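Local coordinates for Rpb7-binding protein seb1 (Schizosaccharomyces pombe 972h-, PDB 5MDT) that drives transcription termination by binding RNA polymerase II and nascent RNA, at residues N80-E85 with D89-G94; S72-A77 with E130-F135; K28-S33 with L66-R71. All coordinates share one frame; numbering follows the deposited sequence.

Interaction 1 (N80-E85 with D89-G94); sequences NNESFE and DASFSG
Ser91 meets Glu82 where the loop after helix 59-79 folds back on the start of helix 92-113. Ser91 holds the N-cap position, but its hydroxyl makes no capping bond. It turns to the loop instead and gives a 2.7 Å hydrogen bond from OG to Glu82 OE1, on the syn lone pair. Phe92 is next. Its CD2-CE2 side lies 3.6 Å from Asn80 ND2, with the amide and ring planes only 14° apart. The polar partner of that ND2 is Gly76 O. Ser93 makes the double grip. Its N reaches Glu82 OE2 at 2.9 Å in a nearly straight bond (170°), and its OG donates to the same oxygen at 2.7 Å, from the anti side. That OG also accepts from Val88 N. The carboxylate thus takes three bonds at the helix start, where the helix dipole would probably favour its negative charge. The extended Glu82 chain (chi2 176°) carries the carboxylate from the loop to the first residues of helix 92-113. An alanine in place of Glu82 would probably leave Ser93 N and the hydroxyls of Ser91 and Ser93 without their acceptor here. Helix 59-79 ends in a Schellman motif, with Asn81 as its C-prime residue at positive phi. Ala77 of that helix touches Glu82, Phe92 and Ser93, so the contact sits in the turn between helices 59-79 and 92-113.

Interaction 2 (S72-A77 with E130-F135); sequences SFQDGA and EKASTF
Gln74 points its amide at the turn after helix 119-131 and meets it with both ends. Its side chain runs out fully extended, with CG opposite the backbone N (chi1 175°), and this carries the amide across from helix 59-79. The two amide atoms take different partners. OE1 accepts from the hydroxyl of Thr134, OG1 to OE1 2.9 Å. The donor lies somewhat out of the carbonyl plane, and the side chains of Gln74 and Thr134 approach at a slant. NE2 donates to the backbone oxygen of Ala132 at 2.8 Å, with an N-H...O angle of 151°. That oxygen is also tilted from the amide plane of Gln74. A flip of the amide would set oxygen against oxygen at Ala132, so the two bonds together fix its rotation. Ala132 CB approaches OE1 more loosely, at 4.1 Å.

The acceptor at Ala132 comes from the way helix 119-131 ends. Ser133 has positive phi and closes a Schellman motif, which ends the helix and turns the chain out of it. This turn, which Gln74 ties to the much earlier helix 59-79, leads from helix 119-131 to helix 137-150 in the right-handed superhelix of helices that CTD-interacting domains form.

Thr134 uses its two branches separately. OG1 goes to Gln74, while CG2 sits 4.0 Å above the centre of the Phe135 ring, on one face. The Phe135 ring also meets Trp129 edge-to-face. The Thr134 carbonyl accepts from Trp96 NE1 of helix 92-113, and the Thr134 side chain rests on Val70 and Arg71.

Interaction 3 (K28-S33 with L66-R71); sequences KLTNLS and LDSIVR
Ser68 and Thr30 join hydroxyl to hydroxyl across the helices, while the flat groups that pair here, Arg71 and Asp67, lie within helix 59-79 and do not touch helix 23-35. Asp67 takes the guanidinium edge. Arg71 grips it side-on: NE holds OD1 and NH2 holds OD2, each at 2.8 Å. Both oxygens lie close to the guanidinium plane, but the carboxylate itself is twisted out of that plane. Asp67 OD1 also accepts from Trp129 NE1.

Ser68 OG donates to Thr30 OG1 at 2.7 Å. With OG opposite its own backbone N (chi1 -177°), the Ser68 hydroxyl reaches over to helix 23-35. Thr30 OG1 is also hydrogen-bonded to Ile26 O, so this buried hydroxyl has a partner on each helix. Beside this pair, Ile69 CG1 packs against Ser33 OG at 3.8 Å. The Ser33 hydroxyl is spent inside its own helix, on Thr30 O at 2.7 Å. The nearest CA atoms are those of Thr30 and Ile69, 5.3 Å apart.

This is helix-to-helix packing inside the all-helical CTD-interacting domain. The axes of the two segments come within 9.2 Å and run roughly parallel, at a signed crossing angle of -32°. Helix 4-16 covers helix 23-35; helices 92-113 and 119-131 pack on helix 59-79.

In the fold
From the N terminus, interaction 3 comes first: helix 23-35 and helix 59-79 close a loop that holds helix 40-53. Interaction 2 opens next, on the same helix 59-79, and closes only at the end of helix 119-131. Interaction 1 is nested inside that loop and ties the turn after helix 59-79 to the start of helix 92-113. Interaction 3 is in series with both. Interactions 2 and 3 share helix 59-79; interaction 1 follows in the loop at its end. Interactions 2 and 3 touch, with Ser72 OG 3.2 Å from Thr30 CG2. Interactions 1 and 2 touch at Phe92 and Ala77, whereas interactions 1 and 3 stay about 6 Å apart at their nearest atoms.

Interaction 1 (N80-E85 with D89-G94)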
loop_
_atom_site.group_PDB
_atom_site.type_symbol
_atom_site.label_atom_id
_atom_site.label_comp_id
_atom_site.label_asym_id
_atom_site.label_seq_id
_atom_site.Cartn_x
_atom_site.Cartn_y
_atom_site.Cartn_z
ATOM N N ASN A 80 17.617 -3.104 -9.923
ATOM C CA ASN A 80 18.761 -2.210 -9.729
ATOM C C ASN A 80 19.730 -2.682 -8.622
ATOM O O ASN A 80 20.596 -1.908 -8.197
ATOM C CB ASN A 80 18.271 -0.782 -9.496
ATOM C CG ASN A 80 17.680 -0.170 -10.740
ATOM O OD1 ASN A 80 18.397 0.351 -11.602
ATOM N ND2 ASN A 80 16.368 -0.286 -10.897
ATOM N N ASN A 81 19.601 -3.965 -8.192
ATOM C CA ASN A 81 20.405 -4.623 -7.144
ATOM C C ASN A 81 20.472 -3.803 -5.841
ATOM O O ASN A 81 21.530 -3.669 -5.219
ATOM C CB ASN A 81 21.798 -5.011 -7.666
ATOM C CG ASN A 81 21.730 -5.958 -8.831
ATOM O OD1 ASN A 81 21.812 -5.550 -9.993
ATOM N ND2 ASN A 81 21.502 -7.233 -8.546
ATOM N N GLU A 82 19.313 -3.257 -5.442
ATOM C CA GLU A 82 19.130 -2.448 -4.251
ATOM C C GLU A 82 18.580 -3.307 -3.122
ATOM O O GLU A 82 17.753 -4.193 -3.354
ATOM C CB GLU A 82 18.183 -1.280 -4.541
ATOM C CG GLU A 82 18.797 -0.175 -5.379
ATOM C CD GLU A 82 17.865 0.962 -5.760
ATOM O OE1 GLU A 82 18.047 1.518 -6.865
ATOM O OE2 GLU A 82 16.946 1.288 -4.975
ATOM N N SER A 83 19.052 -3.040 -1.901
ATOM C CA SER A 83 18.678 -3.767 -0.693
ATOM C C SER A 83 17.609 -3.029 0.093
ATOM O O SER A 83 17.661 -1.806 0.199
ATOM C CB SER A 83 19.909 -3.984 0.186
ATOM O OG SER A 83 19.573 -4.474 1.474
ATOM N N PHE A 84 16.659 -3.782 0.668
ATOM C CA PHE A 84 15.605 -3.262 1.540
ATOM C C PHE A 84 16.227 -2.899 2.905
ATOM O O PHE A 84 15.783 -1.943 3.537
ATOM C CB PHE A 84 14.480 -4.305 1.702
ATOM C CG PHE A 84 13.395 -3.936 2.685
ATOM C CD1 PHE A 84 12.356 -3.091 2.315
ATOM C CD2 PHE A 84 13.413 -4.431 3.986
ATOM C CE1 PHE A 84 11.358 -2.738 3.231
ATOM C CE2 PHE A 84 12.419 -4.078 4.902
ATOM C CZ PHE A 84 11.401 -3.227 4.520
ATOM N N GLU A 85 17.248 -3.669 3.351
ATOM C CA GLU A 85 17.967 -3.446 4.612
ATOM C C GLU A 85 18.824 -2.177 4.562
ATOM O O GLU A 85 18.932 -1.477 5.573
ATOM C CB GLU A 85 18.823 -4.661 4.988
ATOM C CG GLU A 85 18.164 -5.587 5.997
ATOM C CD GLU A 85 19.004 -6.786 6.402
ATOM O OE1 GLU A 85 19.493 -6.808 7.555
ATOM O OE2 GLU A 85 19.171 -7.707 5.569
ATOM N N ASP A 89 17.391 6.092 -0.533
ATOM C CA ASP A 89 16.237 6.945 -0.237
ATOM C C ASP A 89 15.500 7.479 -1.475
ATOM O O ASP A 89 14.277 7.352 -1.549
ATOM C CB ASP A 89 16.660 8.091 0.697
ATOM C CG ASP A 89 17.168 7.617 2.053
ATOM O OD1 ASP A 89 16.647 6.590 2.562
ATOM O OD2 ASP A 89 18.080 8.275 2.612
ATOM N N ALA A 90 16.247 8.006 -2.467
ATOM C CA ALA A 90 15.669 8.576 -3.687
ATOM C C ALA A 90 15.417 7.543 -4.783
ATOM O O ALA A 90 15.091 7.921 -5.909
ATOM C CB ALA A 90 16.576 9.683 -4.221
ATOM N N SER A 91 15.594 6.245 -4.481
ATOM C CA SER A 91 15.416 5.198 -5.473
ATOM C C SER A 91 14.404 4.137 -5.020
ATOM O O SER A 91 13.727 4.330 -4.004
ATOM C CB SER A 91 16.758 4.557 -5.835
ATOM O OG SER A 91 16.644 3.775 -7.013
ATOM N N PHE A 92 14.231 3.059 -5.806
ATOM C CA PHE A 92 13.175 2.055 -5.581
ATOM C C PHE A 92 13.167 1.446 -4.187
ATOM O O PHE A 92 12.096 1.308 -3.610
ATOM C CB PHE A 92 13.223 0.966 -6.648
ATOM C CG PHE A 92 13.034 1.507 -8.041
ATOM C CD1 PHE A 92 11.767 1.841 -8.509
ATOM C CD2 PHE A 92 14.129 1.718 -8.877
ATOM C CE1 PHE A 92 11.597 2.390 -9.783
ATOM C CE2 PHE A 92 13.958 2.251 -10.158
ATOM C CZ PHE A 92 12.694 2.580 -10.604
ATOM N N SER A 93 14.349 1.089 -3.645
ATOM C CA SER A 93 14.453 0.531 -2.289
ATOM C C SER A 93 13.965 1.524 -1.213
ATOM O O SER A 93 13.412 1.087 -0.200
ATOM C CB SER A 93 15.872 0.057 -1.994
ATOM O OG SER A 93 16.828 1.060 -2.292
ATOM N N GLY A 94 14.169 2.833 -1.451
ATOM C CA GLY A 94 13.676 3.899 -0.579
ATOM C C GLY A 94 12.164 3.903 -0.551
ATOM O O GLY A 94 11.566 3.898 0.522
#

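Interaction 2 (S72-A77 with E130-F135)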
loop_
_atom_site.group_PDB
_atom_site.type_symbol
_atom_site.label_atom_id
_atom_site.label_comp_id
_atom_site.label_asym_id
_atom_site.label_seq_id
_atom_site.Cartn_x
_atom_site.Cartn_y
_atom_site.Cartn_z
ATOM N N SER A 72 5.729 -2.892 -6.759
ATOM C CA SER A 72 6.369 -2.265 -7.922
ATOM C C SER A 72 7.710 -1.631 -7.535
ATOM O O SER A 72 8.678 -1.855 -8.244
ATOM C CB SER A 72 5.432 -1.278 -8.598
ATOM O OG SER A 72 4.372 -1.993 -9.214
ATOM N N PHE A 73 7.809 -0.964 -6.353
ATOM C CA PHE A 73 9.102 -0.453 -5.872
ATOM C C PHE A 73 10.056 -1.616 -5.595
ATOM O O PHE A 73 11.236 -1.523 -5.914
ATOM C CB PHE A 73 8.937 0.366 -4.581
ATOM C CG PHE A 73 8.332 1.750 -4.693
ATOM C CD1 PHE A 73 8.722 2.619 -5.708
ATOM C CD2 PHE A 73 7.485 2.236 -3.703
ATOM C CE1 PHE A 73 8.208 3.925 -5.777
ATOM C CE2 PHE A 73 6.999 3.552 -3.754
ATOM C CZ PHE A 73 7.363 4.387 -4.787
ATOM N N GLN A 74 9.547 -2.709 -4.989
ATOM C CA GLN A 74 10.338 -3.910 -4.707
ATOM C C GLN A 74 10.914 -4.479 -6.017
ATOM O O GLN A 74 12.112 -4.795 -6.077
ATOM C CB GLN A 74 9.481 -4.964 -3.980
ATOM C CG GLN A 74 10.227 -6.287 -3.764
ATOM C CD GLN A 74 9.390 -7.422 -3.240
ATOM O OE1 GLN A 74 8.156 -7.430 -3.344
ATOM N NE2 GLN A 74 10.061 -8.441 -2.709
ATOM N N ASP A 75 10.082 -4.547 -7.082
ATOM C CA ASP A 75 10.547 -5.052 -8.387
ATOM C C ASP A 75 11.670 -4.194 -8.959
ATOM O O ASP A 75 12.674 -4.729 -9.447
ATOM C CB ASP A 75 9.384 -5.169 -9.388
ATOM C CG ASP A 75 8.375 -6.249 -9.064
ATOM O OD1 ASP A 75 8.698 -7.143 -8.244
ATOM O OD2 ASP A 75 7.257 -6.199 -9.618
ATOM N N GLY A 76 11.500 -2.874 -8.859
ATOM C CA GLY A 76 12.491 -1.902 -9.305
ATOM C C GLY A 76 13.808 -2.034 -8.559
ATOM O O GLY A 76 14.871 -1.921 -9.165
ATOM N N ALA A 77 13.738 -2.288 -7.235
ATOM C CA ALA A 77 14.902 -2.439 -6.355
ATOM C C ALA A 77 15.714 -3.676 -6.709
ATOM O O ALA A 77 16.940 -3.580 -6.809
ATOM C CB ALA A 77 14.466 -2.482 -4.897
ATOM N N GLU A 130 3.923 -12.565 1.334
ATOM C CA GLU A 130 4.735 -13.692 1.788
ATOM C C GLU A 130 5.403 -14.383 0.592
ATOM O O GLU A 130 6.603 -14.665 0.638
ATOM C CB GLU A 130 3.873 -14.673 2.599
ATOM C CG GLU A 130 4.642 -15.829 3.215
ATOM C CD GLU A 130 3.823 -16.591 4.234
ATOM O OE1 GLU A 130 2.729 -17.083 3.874
ATOM O OE2 GLU A 130 4.258 -16.663 5.407
ATOM N N LYS A 131 4.621 -14.624 -0.479
ATOM C CA LYS A 131 5.050 -15.273 -1.717
ATOM C C LYS A 131 6.092 -14.419 -2.460
ATOM O O LYS A 131 7.052 -14.965 -3.012
ATOM C CB LYS A 131 3.817 -15.546 -2.605
ATOM C CG LYS A 131 4.076 -16.391 -3.849
ATOM C CD LYS A 131 2.874 -16.358 -4.786
ATOM C CE LYS A 131 3.131 -17.073 -6.090
ATOM N NZ LYS A 131 1.924 -17.074 -6.956
ATOM N N ALA A 132 5.904 -13.088 -2.460
ATOM C CA ALA A 132 6.811 -12.158 -3.127
ATOM C C ALA A 132 7.971 -11.732 -2.214
ATOM O O ALA A 132 8.845 -10.992 -2.667
ATOM C CB ALA A 132 6.033 -10.937 -3.608
ATOM N N SER A 133 7.978 -12.194 -0.930
ATOM C CA SER A 133 8.950 -11.832 0.120
ATOM C C SER A 133 9.038 -10.279 0.286
ATOM O O SER A 133 10.107 -9.731 0.565
ATOM C CB SER A 133 10.323 -12.444 -0.162
ATOM O OG SER A 133 10.253 -13.852 -0.312
ATOM N N THR A 134 7.889 -9.587 0.121
ATOM C CA THR A 134 7.766 -8.118 0.186
ATOM C C THR A 134 8.113 -7.579 1.577
ATOM O O THR A 134 8.757 -6.535 1.699
ATOM C CB THR A 134 6.357 -7.688 -0.286
ATOM O OG1 THR A 134 6.079 -8.288 -1.545
ATOM C CG2 THR A 134 6.197 -6.169 -0.410
ATOM N N PHE A 135 7.668 -8.287 2.617
ATOM C CA PHE A 135 7.893 -7.905 4.008
ATOM C C PHE A 135 8.527 -9.056 4.789
ATOM O O PHE A 135 8.246 -10.215 4.468
ATOM C CB PHE A 135 6.561 -7.491 4.665
ATOM C CG PHE A 135 5.889 -6.299 4.020
ATOM C CD1 PHE A 135 6.579 -5.110 3.829
ATOM C CD2 PHE A 135 4.562 -6.364 3.607
ATOM C CE1 PHE A 135 5.959 -4.013 3.211
ATOM C CE2 PHE A 135 3.936 -5.256 3.020
ATOM C CZ PHE A 135 4.642 -4.093 2.819
#

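Interaction 3 (K28-S33 with L66-R71)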
loop_
_atom_site.group_PDB
_atom_site.type_symbol
_atom_site.label_atom_id
_atom_site.label_comp_id
_atom_site.label_asym_id
_atom_site.label_seq_id
_atom_site.Cartn_x
_atom_site.Cartn_y
_atom_site.Cartn_z
ATOM N N LYS A 28 -2.958 3.222 -12.965
ATOM C CA LYS A 28 -2.476 4.593 -13.263
ATOM C C LYS A 28 -1.604 5.146 -12.110
ATOM O O LYS A 28 -0.540 5.728 -12.341
ATOM C CB LYS A 28 -3.653 5.564 -13.493
ATOM C CG LYS A 28 -4.499 5.290 -14.742
ATOM C CD LYS A 28 -5.367 6.497 -15.125
ATOM C CE LYS A 28 -6.603 6.680 -14.272
ATOM N NZ LYS A 28 -7.187 8.040 -14.428
ATOM N N LEU A 29 -2.058 4.946 -10.872
ATOM C CA LEU A 29 -1.349 5.439 -9.695
ATOM C C LEU A 29 0.006 4.781 -9.594
ATOM O O LEU A 29 0.988 5.459 -9.328
ATOM C CB LEU A 29 -2.197 5.100 -8.441
ATOM C CG LEU A 29 -3.466 5.929 -8.267
ATOM C CD1 LEU A 29 -4.404 5.259 -7.253
ATOM C CD2 LEU A 29 -3.156 7.351 -7.820
ATOM N N THR A 30 0.061 3.453 -9.872
ATOM C CA THR A 30 1.303 2.711 -9.802
ATOM C C THR A 30 2.285 3.236 -10.834
ATOM O O THR A 30 3.441 3.458 -10.473
ATOM C CB THR A 30 1.037 1.225 -9.934
ATOM O OG1 THR A 30 0.135 0.816 -8.882
ATOM C CG2 THR A 30 2.303 0.408 -9.877
ATOM N N ASN A 31 1.824 3.472 -12.094
ATOM C CA ASN A 31 2.702 4.053 -13.127
ATOM C C ASN A 31 3.259 5.398 -12.704
ATOM O O ASN A 31 4.460 5.656 -12.898
ATOM C CB ASN A 31 1.961 4.200 -14.465
ATOM C CG ASN A 31 1.787 2.865 -15.139
ATOM O OD1 ASN A 31 2.435 1.877 -14.766
ATOM N ND2 ASN A 31 0.867 2.780 -16.110
ATOM N N LEU A 32 2.403 6.278 -12.151
ATOM C CA LEU A 32 2.880 7.613 -11.756
ATOM C C LEU A 32 3.981 7.505 -10.685
ATOM O O LEU A 32 4.989 8.187 -10.773
ATOM C CB LEU A 32 1.704 8.479 -11.258
ATOM C CG LEU A 32 0.759 8.997 -12.354
ATOM C CD1 LEU A 32 -0.556 9.424 -11.760
ATOM C CD2 LEU A 32 1.357 10.214 -13.054
ATOM N N SER A 33 3.829 6.591 -9.730
ATOM C CA SER A 33 4.831 6.433 -8.675
ATOM C C SER A 33 6.137 5.856 -9.232
ATOM O O SER A 33 7.205 6.292 -8.831
ATOM C CB SER A 33 4.274 5.580 -7.532
ATOM O OG SER A 33 4.132 4.250 -7.994
ATOM N N LEU A 66 -1.617 0.558 -1.999
ATOM C CA LEU A 66 -0.380 0.322 -1.263
ATOM C C LEU A 66 0.286 -0.960 -1.755
ATOM O O LEU A 66 1.482 -0.954 -2.005
ATOM C CB LEU A 66 -0.655 0.210 0.256
ATOM C CG LEU A 66 0.546 -0.188 1.136
ATOM C CD1 LEU A 66 1.643 0.901 1.117
ATOM C CD2 LEU A 66 0.103 -0.406 2.609
ATOM N N ASP A 67 -0.502 -2.043 -1.923
ATOM C CA ASP A 67 0.011 -3.320 -2.379
ATOM C C ASP A 67 0.696 -3.188 -3.732
ATOM O O ASP A 67 1.819 -3.667 -3.911
ATOM C CB ASP A 67 -1.140 -4.338 -2.473
ATOM C CG ASP A 67 -0.719 -5.610 -3.190
ATOM O OD1 ASP A 67 0.310 -6.209 -2.786
ATOM O OD2 ASP A 67 -1.347 -5.944 -4.231
ATOM N N SER A 68 0.008 -2.562 -4.687
ATOM C CA SER A 68 0.543 -2.439 -6.050
ATOM C C SER A 68 1.808 -1.579 -6.065
ATOM O O SER A 68 2.809 -1.957 -6.678
ATOM C CB SER A 68 -0.506 -1.845 -6.975
ATOM O OG SER A 68 -0.021 -1.792 -8.307
ATOM N N ILE A 69 1.785 -0.474 -5.338
ATOM C CA ILE A 69 2.946 0.420 -5.290
ATOM C C ILE A 69 4.163 -0.236 -4.606
ATOM O O ILE A 69 5.250 -0.175 -5.169
ATOM C CB ILE A 69 2.530 1.756 -4.657
ATOM C CG1 ILE A 69 1.658 2.553 -5.670
ATOM C CG2 ILE A 69 3.793 2.567 -4.271
ATOM C CD1 ILE A 69 1.003 3.785 -5.109
ATOM N N VAL A 70 3.981 -0.873 -3.422
ATOM C CA VAL A 70 5.101 -1.490 -2.692
ATOM C C VAL A 70 5.746 -2.614 -3.506
ATOM O O VAL A 70 6.970 -2.645 -3.619
ATOM C CB VAL A 70 4.773 -1.918 -1.230
ATOM C CG1 VAL A 70 3.819 -3.121 -1.167
ATOM C CG2 VAL A 70 6.054 -2.194 -0.440
ATOM N N ARG A 71 4.933 -3.481 -4.124
ATOM C CA ARG A 71 5.488 -4.563 -4.949
ATOM C C ARG A 71 6.197 -4.030 -6.213
ATOM O O ARG A 71 7.189 -4.614 -6.645
ATOM C CB ARG A 71 4.420 -5.591 -5.272
ATOM C CG ARG A 71 4.076 -6.471 -4.060
ATOM C CD ARG A 71 3.216 -7.679 -4.418
ATOM N NE ARG A 71 1.881 -7.270 -4.855
ATOM C CZ ARG A 71 1.496 -7.156 -6.123
ATOM N NH1 ARG A 71 2.330 -7.470 -7.109
ATOM N NH2 ARG A 71 0.276 -6.724 -6.415
#